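Side-chain contacts in class I phosphodiesterase PDEB1 (Leishmania major, PDB 2R8Q), which belongs to the class I phosphodiesterases, all-helical proteins of the HD superfamily, and here carries zinc, magnesium and 3-isobutyl-1-methylxanthine: residues E25-I30 / T82-I87; C130-V135 / Y204-D209; L212-A217 / T248-G253. All coordinates share one frame; numbering follows the deposited sequence.

Interaction 1. Residues E25-I30 / T82-I87; sequences EAVMSI and TLLNFI
V27 and L84 mark the nearest backbone approach of E25-I30 and T82-I87, with V27 CA 8.7 Å from L84 CA, so that side chains alone bridge the gap. E25-I30 belongs to the end region of helix 21-28, and T82-I87 is helical throughout. S29 N bonds to E25 O at 3.0 Å across one helical turn.

L84 points at the other segment and divides its two methyls between two partners. CD1 lies 4.0 Å from CG1 of V27, the valine branch that stands anti to the backbone N (chi1 177°). The other methyl, L84 CD2, rests beside the methionine, 3.9 Å from M28 CG. The bend of the M28 chain at chi2 (-48°) brings its sulfur near the same methyl, with SD also 3.9 Å from L84 CD2. In both pairs the side chains run alongside and past each other in opposite directions, so the contact is one of flanks. V27 and L84 are buried, whereas M28 closes the more solvent-exposed side.

Next to this apolar patch, N85 OD1 is hydrogen-bonded to R24 NH1, a polar tie between helix 21-28 and helix 80-92. Helix 55-68 adjoins both partners, since its Y64 touches M28 as well as I87, and F86 turns to helices 127-139 and 171-184.

Interaction 2. Residues C130-V135 / Y204-D209; sequences CYVLLV and YRALID
None of the flat groups stands between V132 and its partners A206 and L207; they flank the contact. The Y131 ring has V135 CG2 of its own helix over one face, 3.8 Å above the plane and displaced toward the rim, and it also meets the ring of F76 with the planes at about 20°. Y204 forms an edge-to-face pair with F192. The guanidinium of R205 receives D209 OD1 at its edge and in its plane: R205 NE to D209 OD1 is 2.9 Å with an angle of 168° at the hydrogen, and the oxygen is used on its syn side. D209 OD2 holds a second salt bridge, to R243 of helix 239-254.

Across the contact, V132 does the touching with one methyl. Being anti to the backbone N (chi1 175°), CG1 reaches the other helix, 4.0 Å from A206 CB. The same V132 CG1 also lies against the start of L207, 4.0 Å from L207 N. The small A206 side chain is consistent with the close backbones, V132 CA lying 6.5 Å from L207 CA.

The chemistry is thus divided: between these segments the side-chain contacts are apolar and buried, made by van der Waals contact, while the charges of R205 and D209 are paired away from that seam.

Interaction 3. Residues L212-A217 / T248-G253; sequences LATDMA and TLIKAG
T214 and I250 cross obliquely, the threonine methyl CG2 lying 4.0 Å from I250 CG1 and about equally near the isoleucine methyls CG2 and CD1, so that it lies against both branches of the side chain. The chi1 of T214 (60°) sets OG1 between the backbone N and the carbonyl carbon, where it is hydrogen-bonded to V211 O, and directs the methyl to the helix.

K251 follows a different course. Its aliphatic part passes over the end of a backbone carbonyl, with CG 3.4 Å from A213 O, and the chain then bends at chi3 (57°) and chi4 (58°), bringing the ammonium round toward the loop. M216, itself bent, runs at a slant to the lysine, and its SD approaches K251 NZ to 3.6 Å. A water joins the two segments: it accepts from K251 NZ at 2.7 Å and donates to A213 O at 2.9 Å and to D215 O at 2.7 Å. K251 NZ is also hydrogen-bonded to H219 ND1 and forms a cation-pi contact with F317.

The loop has its own scaffolding, a type I turn from L212 to D215 followed by an Asx turn, in which D215 OD1 accepts from A217 N and is met from above the carboxylate plane. The loop lies beside the magnesium ion and 3-isobutyl-1-methylxanthine: the side chain of T214 is about 4 Å from the former, and that of M216 about 5 Å from the latter.

The lysine thus ties the loop to helix 239-254, which also supplies the zinc ligand D254. Its ammonium, with a water, H219, the M216 sulfur and F317 near it, is probably stabilised as a cation, and the water that accepts from K251 NZ donates to two loop carbonyls.

The contacts follow one another in series along the chain and step inward through the all-helical fold, their centres about 20, 12 and 8 Å from the centre of the chain. Interactions 1 and 2 are centred 21 Å apart and touch where F86 CZ of helix 80-92 meets V135 CG1 of helix 127-139 at 3.5 Å. Interactions 2 and 3, with centres 13 Å apart, meet through L133, which packs on L249 and I250 of helix 239-254; they also share helix 197-212, which leads into the loop of interaction 3. Interactions 1 and 3 do not touch. Helix 127-139 therefore connects helix 80-92 with the region beside the magnesium ion and 3-isobutyl-1-methylxanthine.

Interaction 1. Residues E25-I30 / T82-I87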
loop_
_atom_site.group_PDB
_atom_site.type_symbol
_atom_site.label_atom_id
_atom_site.label_comp_id
_atom_site.label_asym_id
_atom_site.label_seq_id
_atom_site.Cartn_x
_atom_site.Cartn_y
_atom_site.Cartn_z
ATOM N N GLU A 25 -8.267 29.776 1.887
ATOM C CA GLU A 25 -8.832 30.998 2.444
ATOM C C GLU A 25 -9.695 30.726 3.670
ATOM O O GLU A 25 -9.677 31.493 4.631
ATOM C CB GLU A 25 -9.658 31.718 1.373
ATOM C CG GLU A 25 -8.806 32.455 0.345
ATOM C CD GLU A 25 -9.537 32.697 -0.965
ATOM O OE1 GLU A 25 -10.761 32.952 -0.932
ATOM O OE2 GLU A 25 -8.881 32.643 -2.030
ATOM N N ALA A 26 -10.441 29.629 3.636
ATOM C CA ALA A 26 -11.311 29.262 4.748
ATOM C C ALA A 26 -10.507 28.983 6.015
ATOM O O ALA A 26 -11.005 29.161 7.125
ATOM C CB ALA A 26 -12.149 28.045 4.375
ATOM N N VAL A 27 -9.264 28.540 5.854
ATOM C CA VAL A 27 -8.422 28.260 7.014
ATOM C C VAL A 27 -7.755 29.539 7.511
ATOM O O VAL A 27 -7.743 29.822 8.710
ATOM C CB VAL A 27 -7.317 27.224 6.685
ATOM C CG1 VAL A 27 -6.418 27.016 7.899
ATOM C CG2 VAL A 27 -7.951 25.902 6.263
ATOM N N MET A 28 -7.207 30.319 6.586
ATOM C CA MET A 28 -6.524 31.549 6.959
ATOM C C MET A 28 -7.447 32.631 7.513
ATOM O O MET A 28 -6.984 33.571 8.156
ATOM C CB MET A 28 -5.734 32.096 5.764
ATOM C CG MET A 28 -4.647 31.155 5.263
ATOM S SD MET A 28 -3.604 30.489 6.591
ATOM C CE MET A 28 -2.554 31.902 6.943
ATOM N N SER A 29 -8.748 32.497 7.278
ATOM C CA SER A 29 -9.701 33.485 7.770
ATOM C C SER A 29 -10.030 33.264 9.245
ATOM O O SER A 29 -10.597 34.137 9.898
ATOM C CB SER A 29 -10.992 33.445 6.949
ATOM O OG SER A 29 -11.737 32.273 7.218
ATOM N N ILE A 30 -9.673 32.095 9.771
ATOM C CA ILE A 30 -9.941 31.787 11.174
ATOM C C ILE A 30 -9.181 32.739 12.093
ATOM O O ILE A 30 -7.956 32.843 12.020
ATOM C CB ILE A 30 -9.527 30.339 11.524
ATOM C CG1 ILE A 30 -10.384 29.338 10.738
ATOM C CG2 ILE A 30 -9.667 30.108 13.027
ATOM C CD1 ILE A 30 -11.856 29.323 11.125
ATOM N N THR A 82 2.750 25.579 0.540
ATOM C CA THR A 82 3.020 24.148 0.477
ATOM C C THR A 82 2.590 23.511 1.793
ATOM O O THR A 82 1.944 22.463 1.798
ATOM C CB THR A 82 4.511 23.865 0.251
ATOM O OG1 THR A 82 4.953 24.549 -0.930
ATOM C CG2 THR A 82 4.743 22.373 0.076
ATOM N N LEU A 83 2.954 24.145 2.904
ATOM C CA LEU A 83 2.587 23.639 4.225
ATOM C C LEU A 83 1.068 23.570 4.384
ATOM O O LEU A 83 0.533 22.564 4.854
ATOM C CB LEU A 83 3.170 24.528 5.325
ATOM C CG LEU A 83 2.772 24.179 6.763
ATOM C CD1 LEU A 83 3.246 22.767 7.098
ATOM C CD2 LEU A 83 3.377 25.181 7.724
ATOM N N LEU A 84 0.370 24.636 3.999
ATOM C CA LEU A 84 -1.083 24.650 4.130
ATOM C C LEU A 84 -1.723 23.580 3.242
ATOM O O LEU A 84 -2.643 22.879 3.674
ATOM C CB LEU A 84 -1.643 26.043 3.797
ATOM C CG LEU A 84 -3.147 26.246 4.028
ATOM C CD1 LEU A 84 -3.532 25.830 5.453
ATOM C CD2 LEU A 84 -3.504 27.712 3.788
ATOM N N ASN A 85 -1.242 23.444 2.007
ATOM C CA ASN A 85 -1.789 22.425 1.115
ATOM C C ASN A 85 -1.586 21.045 1.731
ATOM O O ASN A 85 -2.473 20.196 1.670
ATOM C CB ASN A 85 -1.112 22.455 -0.258
ATOM C CG ASN A 85 -1.590 23.605 -1.125
ATOM O OD1 ASN A 85 -2.686 24.139 -0.929
ATOM N ND2 ASN A 85 -0.773 23.980 -2.107
ATOM N N PHE A 86 -0.411 20.821 2.313
ATOM C CA PHE A 86 -0.110 19.533 2.943
ATOM C C PHE A 86 -1.110 19.251 4.065
ATOM O O PHE A 86 -1.692 18.168 4.137
ATOM C CB PHE A 86 1.316 19.541 3.502
ATOM C CG PHE A 86 1.660 18.323 4.316
ATOM C CD1 PHE A 86 1.922 17.104 3.693
ATOM C CD2 PHE A 86 1.723 18.399 5.703
ATOM C CE1 PHE A 86 2.242 15.978 4.444
ATOM C CE2 PHE A 86 2.043 17.276 6.467
ATOM C CZ PHE A 86 2.302 16.067 5.834
ATOM N N ILE A 87 -1.320 20.232 4.935
ATOM C CA ILE A 87 -2.261 20.069 6.038
ATOM C C ILE A 87 -3.652 19.723 5.500
ATOM O O ILE A 87 -4.317 18.820 6.009
ATOM C CB ILE A 87 -2.332 21.357 6.884
ATOM C CG1 ILE A 87 -0.983 21.592 7.567
ATOM C CG2 ILE A 87 -3.453 21.255 7.914
ATOM C CD1 ILE A 87 -0.850 22.957 8.222
#

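Interaction 2. Residues C130-V135 / Y204-D209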
loop_
_atom_site.group_PDB
_atom_site.type_symbol
_atom_site.label_atom_id
_atom_site.label_comp_id
_atom_site.label_asym_id
_atom_site.label_seq_id
_atom_site.Cartn_x
_atom_site.Cartn_y
_atom_site.Cartn_z
ATOM N N CYS A 130 13.202 17.240 14.346
ATOM C CA CYS A 130 12.059 17.837 15.032
ATOM C C CYS A 130 10.983 18.164 13.998
ATOM O O CYS A 130 9.795 17.916 14.221
ATOM C CB CYS A 130 12.471 19.113 15.766
ATOM S SG CYS A 130 13.461 18.816 17.243
ATOM N N TYR A 131 11.413 18.719 12.868
ATOM C CA TYR A 131 10.512 19.086 11.780
ATOM C C TYR A 131 9.803 17.849 11.240
ATOM O O TYR A 131 8.577 17.823 11.126
ATOM C CB TYR A 131 11.309 19.775 10.665
ATOM C CG TYR A 131 10.506 20.151 9.441
ATOM C CD1 TYR A 131 9.332 20.898 9.551
ATOM C CD2 TYR A 131 10.927 19.771 8.169
ATOM C CE1 TYR A 131 8.597 21.254 8.423
ATOM C CE2 TYR A 131 10.198 20.122 7.033
ATOM C CZ TYR A 131 9.034 20.862 7.171
ATOM O OH TYR A 131 8.299 21.192 6.058
ATOM N N VAL A 132 10.577 16.819 10.915
ATOM C CA VAL A 132 10.002 15.587 10.395
ATOM C C VAL A 132 9.037 14.947 11.393
ATOM O O VAL A 132 7.987 14.439 11.010
ATOM C CB VAL A 132 11.113 14.582 10.019
ATOM C CG1 VAL A 132 10.497 13.248 9.602
ATOM C CG2 VAL A 132 11.959 15.159 8.886
ATOM N N LEU A 133 9.377 14.985 12.679
ATOM C CA LEU A 133 8.504 14.400 13.689
ATOM C C LEU A 133 7.139 15.091 13.710
ATOM O O LEU A 133 6.094 14.433 13.761
ATOM C CB LEU A 133 9.161 14.497 15.069
ATOM C CG LEU A 133 8.375 13.929 16.253
ATOM C CD1 LEU A 133 8.075 12.446 16.023
ATOM C CD2 LEU A 133 9.188 14.108 17.528
ATOM N N LEU A 134 7.144 16.420 13.646
ATOM C CA LEU A 134 5.898 17.178 13.667
ATOM C C LEU A 134 5.055 16.932 12.418
ATOM O O LEU A 134 3.829 16.822 12.505
ATOM C CB LEU A 134 6.198 18.672 13.837
ATOM C CG LEU A 134 6.798 19.002 15.209
ATOM C CD1 LEU A 134 7.298 20.440 15.229
ATOM C CD2 LEU A 134 5.746 18.790 16.292
ATOM N N VAL A 135 5.711 16.841 11.264
ATOM C CA VAL A 135 5.022 16.582 10.009
ATOM C C VAL A 135 4.427 15.176 10.050
ATOM O O VAL A 135 3.287 14.959 9.640
ATOM C CB VAL A 135 6.003 16.686 8.814
ATOM C CG1 VAL A 135 5.377 16.091 7.555
ATOM C CG2 VAL A 135 6.376 18.144 8.587
ATOM N N TYR A 204 12.234 10.655 4.736
ATOM C CA TYR A 204 11.245 9.618 4.469
ATOM C C TYR A 204 11.440 8.403 5.368
ATOM O O TYR A 204 10.470 7.833 5.868
ATOM C CB TYR A 204 11.284 9.177 3.001
ATOM C CG TYR A 204 10.402 10.001 2.093
ATOM C CD1 TYR A 204 10.938 10.993 1.275
ATOM C CD2 TYR A 204 9.021 9.783 2.049
ATOM C CE1 TYR A 204 10.125 11.747 0.430
ATOM C CE2 TYR A 204 8.198 10.532 1.209
ATOM C CZ TYR A 204 8.758 11.511 0.401
ATOM O OH TYR A 204 7.958 12.236 -0.451
ATOM N N ARG A 205 12.687 7.996 5.577
ATOM C CA ARG A 205 12.921 6.842 6.427
ATOM C C ARG A 205 12.503 7.141 7.863
ATOM O O ARG A 205 11.949 6.284 8.543
ATOM C CB ARG A 205 14.391 6.412 6.372
ATOM C CG ARG A 205 14.670 5.142 7.170
ATOM C CD ARG A 205 13.648 4.061 6.840
ATOM N NE ARG A 205 13.799 2.863 7.662
ATOM C CZ ARG A 205 14.614 1.854 7.374
ATOM N NH1 ARG A 205 15.358 1.890 6.275
ATOM N NH2 ARG A 205 14.679 0.807 8.184
ATOM N N ALA A 206 12.754 8.362 8.319
ATOM C CA ALA A 206 12.377 8.741 9.677
ATOM C C ALA A 206 10.856 8.768 9.828
ATOM O O ALA A 206 10.312 8.261 10.811
ATOM C CB ALA A 206 12.969 10.107 10.023
ATOM N N LEU A 207 10.171 9.356 8.851
ATOM C CA LEU A 207 8.717 9.433 8.890
ATOM C C LEU A 207 8.122 8.024 8.921
ATOM O O LEU A 207 7.261 7.724 9.749
ATOM C CB LEU A 207 8.205 10.214 7.672
ATOM C CG LEU A 207 6.692 10.371 7.477
ATOM C CD1 LEU A 207 6.410 11.619 6.652
ATOM C CD2 LEU A 207 6.129 9.128 6.791
ATOM N N ILE A 208 8.603 7.159 8.033
ATOM C CA ILE A 208 8.116 5.785 7.955
ATOM C C ILE A 208 8.400 5.010 9.248
ATOM O O ILE A 208 7.523 4.307 9.758
ATOM C CB ILE A 208 8.739 5.071 6.730
ATOM C CG1 ILE A 208 8.147 5.683 5.456
ATOM C CG2 ILE A 208 8.494 3.563 6.803
ATOM C CD1 ILE A 208 8.906 5.371 4.175
ATOM N N ASP A 209 9.614 5.141 9.780
ATOM C CA ASP A 209 9.962 4.454 11.022
ATOM C C ASP A 209 9.018 4.872 12.139
ATOM O O ASP A 209 8.550 4.043 12.923
ATOM C CB ASP A 209 11.395 4.778 11.462
ATOM C CG ASP A 209 12.447 4.103 10.602
ATOM O OD1 ASP A 209 12.139 3.060 9.980
ATOM O OD2 ASP A 209 13.590 4.609 10.572
#

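Interaction 3. Residues L212-A217 / T248-G253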
loop_
_atom_site.group_PDB
_atom_site.type_symbol
_atom_site.label_atom_id
_atom_site.label_comp_id
_atom_site.label_asym_id
_atom_site.label_seq_id
_atom_site.Cartn_x
_atom_site.Cartn_y
_atom_site.Cartn_z
ATOM N N LEU A 212 5.401 3.450 11.580
ATOM C CA LEU A 212 5.363 2.019 11.855
ATOM C C LEU A 212 5.492 1.735 13.347
ATOM O O LEU A 212 4.965 0.736 13.847
ATOM C CB LEU A 212 6.469 1.296 11.080
ATOM C CG LEU A 212 6.350 1.353 9.551
ATOM C CD1 LEU A 212 7.530 0.612 8.925
ATOM C CD2 LEU A 212 5.030 0.737 9.101
ATOM N N ALA A 213 6.189 2.618 14.056
ATOM C CA ALA A 213 6.384 2.455 15.493
ATOM C C ALA A 213 5.106 2.659 16.304
ATOM O O ALA A 213 5.065 2.308 17.483
ATOM C CB ALA A 213 7.461 3.414 15.987
ATOM N N THR A 214 4.066 3.220 15.689
ATOM C CA THR A 214 2.817 3.456 16.415
ATOM C C THR A 214 1.908 2.236 16.541
ATOM O O THR A 214 0.863 2.311 17.183
ATOM C CB THR A 214 1.991 4.609 15.801
ATOM O OG1 THR A 214 1.664 4.303 14.439
ATOM C CG2 THR A 214 2.767 5.920 15.868
ATOM N N ASP A 215 2.288 1.116 15.929
ATOM C CA ASP A 215 1.476 -0.093 16.049
ATOM C C ASP A 215 1.661 -0.602 17.473
ATOM O O ASP A 215 2.758 -1.013 17.851
ATOM C CB ASP A 215 1.933 -1.162 15.058
ATOM C CG ASP A 215 1.117 -2.442 15.167
ATOM O OD1 ASP A 215 0.204 -2.497 16.017
ATOM O OD2 ASP A 215 1.387 -3.387 14.398
ATOM N N MET A 216 0.592 -0.572 18.262
ATOM C CA MET A 216 0.670 -1.002 19.655
ATOM C C MET A 216 1.032 -2.465 19.870
ATOM O O MET A 216 1.370 -2.863 20.988
ATOM C CB MET A 216 -0.636 -0.669 20.383
ATOM C CG MET A 216 -0.800 0.812 20.708
ATOM S SD MET A 216 0.539 1.484 21.742
ATOM C CE MET A 216 0.068 0.897 23.352
ATOM N N ALA A 217 0.971 -3.272 18.817
ATOM C CA ALA A 217 1.331 -4.680 18.954
ATOM C C ALA A 217 2.830 -4.784 19.231
ATOM O O ALA A 217 3.307 -5.777 19.776
ATOM C CB ALA A 217 0.982 -5.443 17.679
ATOM N N THR A 248 9.897 6.846 20.009
ATOM C CA THR A 248 9.352 6.817 21.356
ATOM C C THR A 248 8.483 8.045 21.614
ATOM O O THR A 248 7.452 7.949 22.286
ATOM C CB THR A 248 10.478 6.731 22.395
ATOM O OG1 THR A 248 11.292 5.591 22.103
ATOM C CG2 THR A 248 9.905 6.579 23.795
ATOM N N LEU A 249 8.896 9.195 21.084
ATOM C CA LEU A 249 8.117 10.417 21.252
ATOM C C LEU A 249 6.775 10.324 20.537
ATOM O O LEU A 249 5.751 10.695 21.110
ATOM C CB LEU A 249 8.881 11.640 20.736
ATOM C CG LEU A 249 10.002 12.171 21.634
ATOM C CD1 LEU A 249 10.784 13.235 20.888
ATOM C CD2 LEU A 249 9.411 12.735 22.926
ATOM N N ILE A 250 6.755 9.839 19.295
ATOM C CA ILE A 250 5.468 9.754 18.613
ATOM C C ILE A 250 4.571 8.740 19.313
ATOM O O ILE A 250 3.354 8.916 19.361
ATOM C CB ILE A 250 5.607 9.424 17.094
ATOM C CG1 ILE A 250 4.244 9.628 16.418
ATOM C CG2 ILE A 250 6.111 7.995 16.887
ATOM C CD1 ILE A 250 4.290 9.698 14.896
ATOM N N LYS A 251 5.165 7.695 19.884
ATOM C CA LYS A 251 4.376 6.711 20.616
ATOM C C LYS A 251 3.764 7.406 21.827
ATOM O O LYS A 251 2.586 7.220 22.135
ATOM C CB LYS A 251 5.247 5.544 21.086
ATOM C CG LYS A 251 5.418 4.434 20.061
ATOM C CD LYS A 251 6.174 3.245 20.648
ATOM C CE LYS A 251 5.485 2.683 21.888
ATOM N NZ LYS A 251 4.082 2.251 21.630
ATOM N N ALA A 252 4.569 8.221 22.502
ATOM C CA ALA A 252 4.109 8.952 23.679
ATOM C C ALA A 252 2.958 9.881 23.309
ATOM O O ALA A 252 1.937 9.919 23.991
ATOM C CB ALA A 252 5.259 9.761 24.282
ATOM N N GLY A 253 3.124 10.635 22.228
ATOM C CA GLY A 253 2.066 11.534 21.813
ATOM C C GLY A 253 0.798 10.771 21.476
ATOM O O GLY A 253 -0.310 11.217 21.763
HETATM O O HOH W 1 4.237 0.482 19.557
#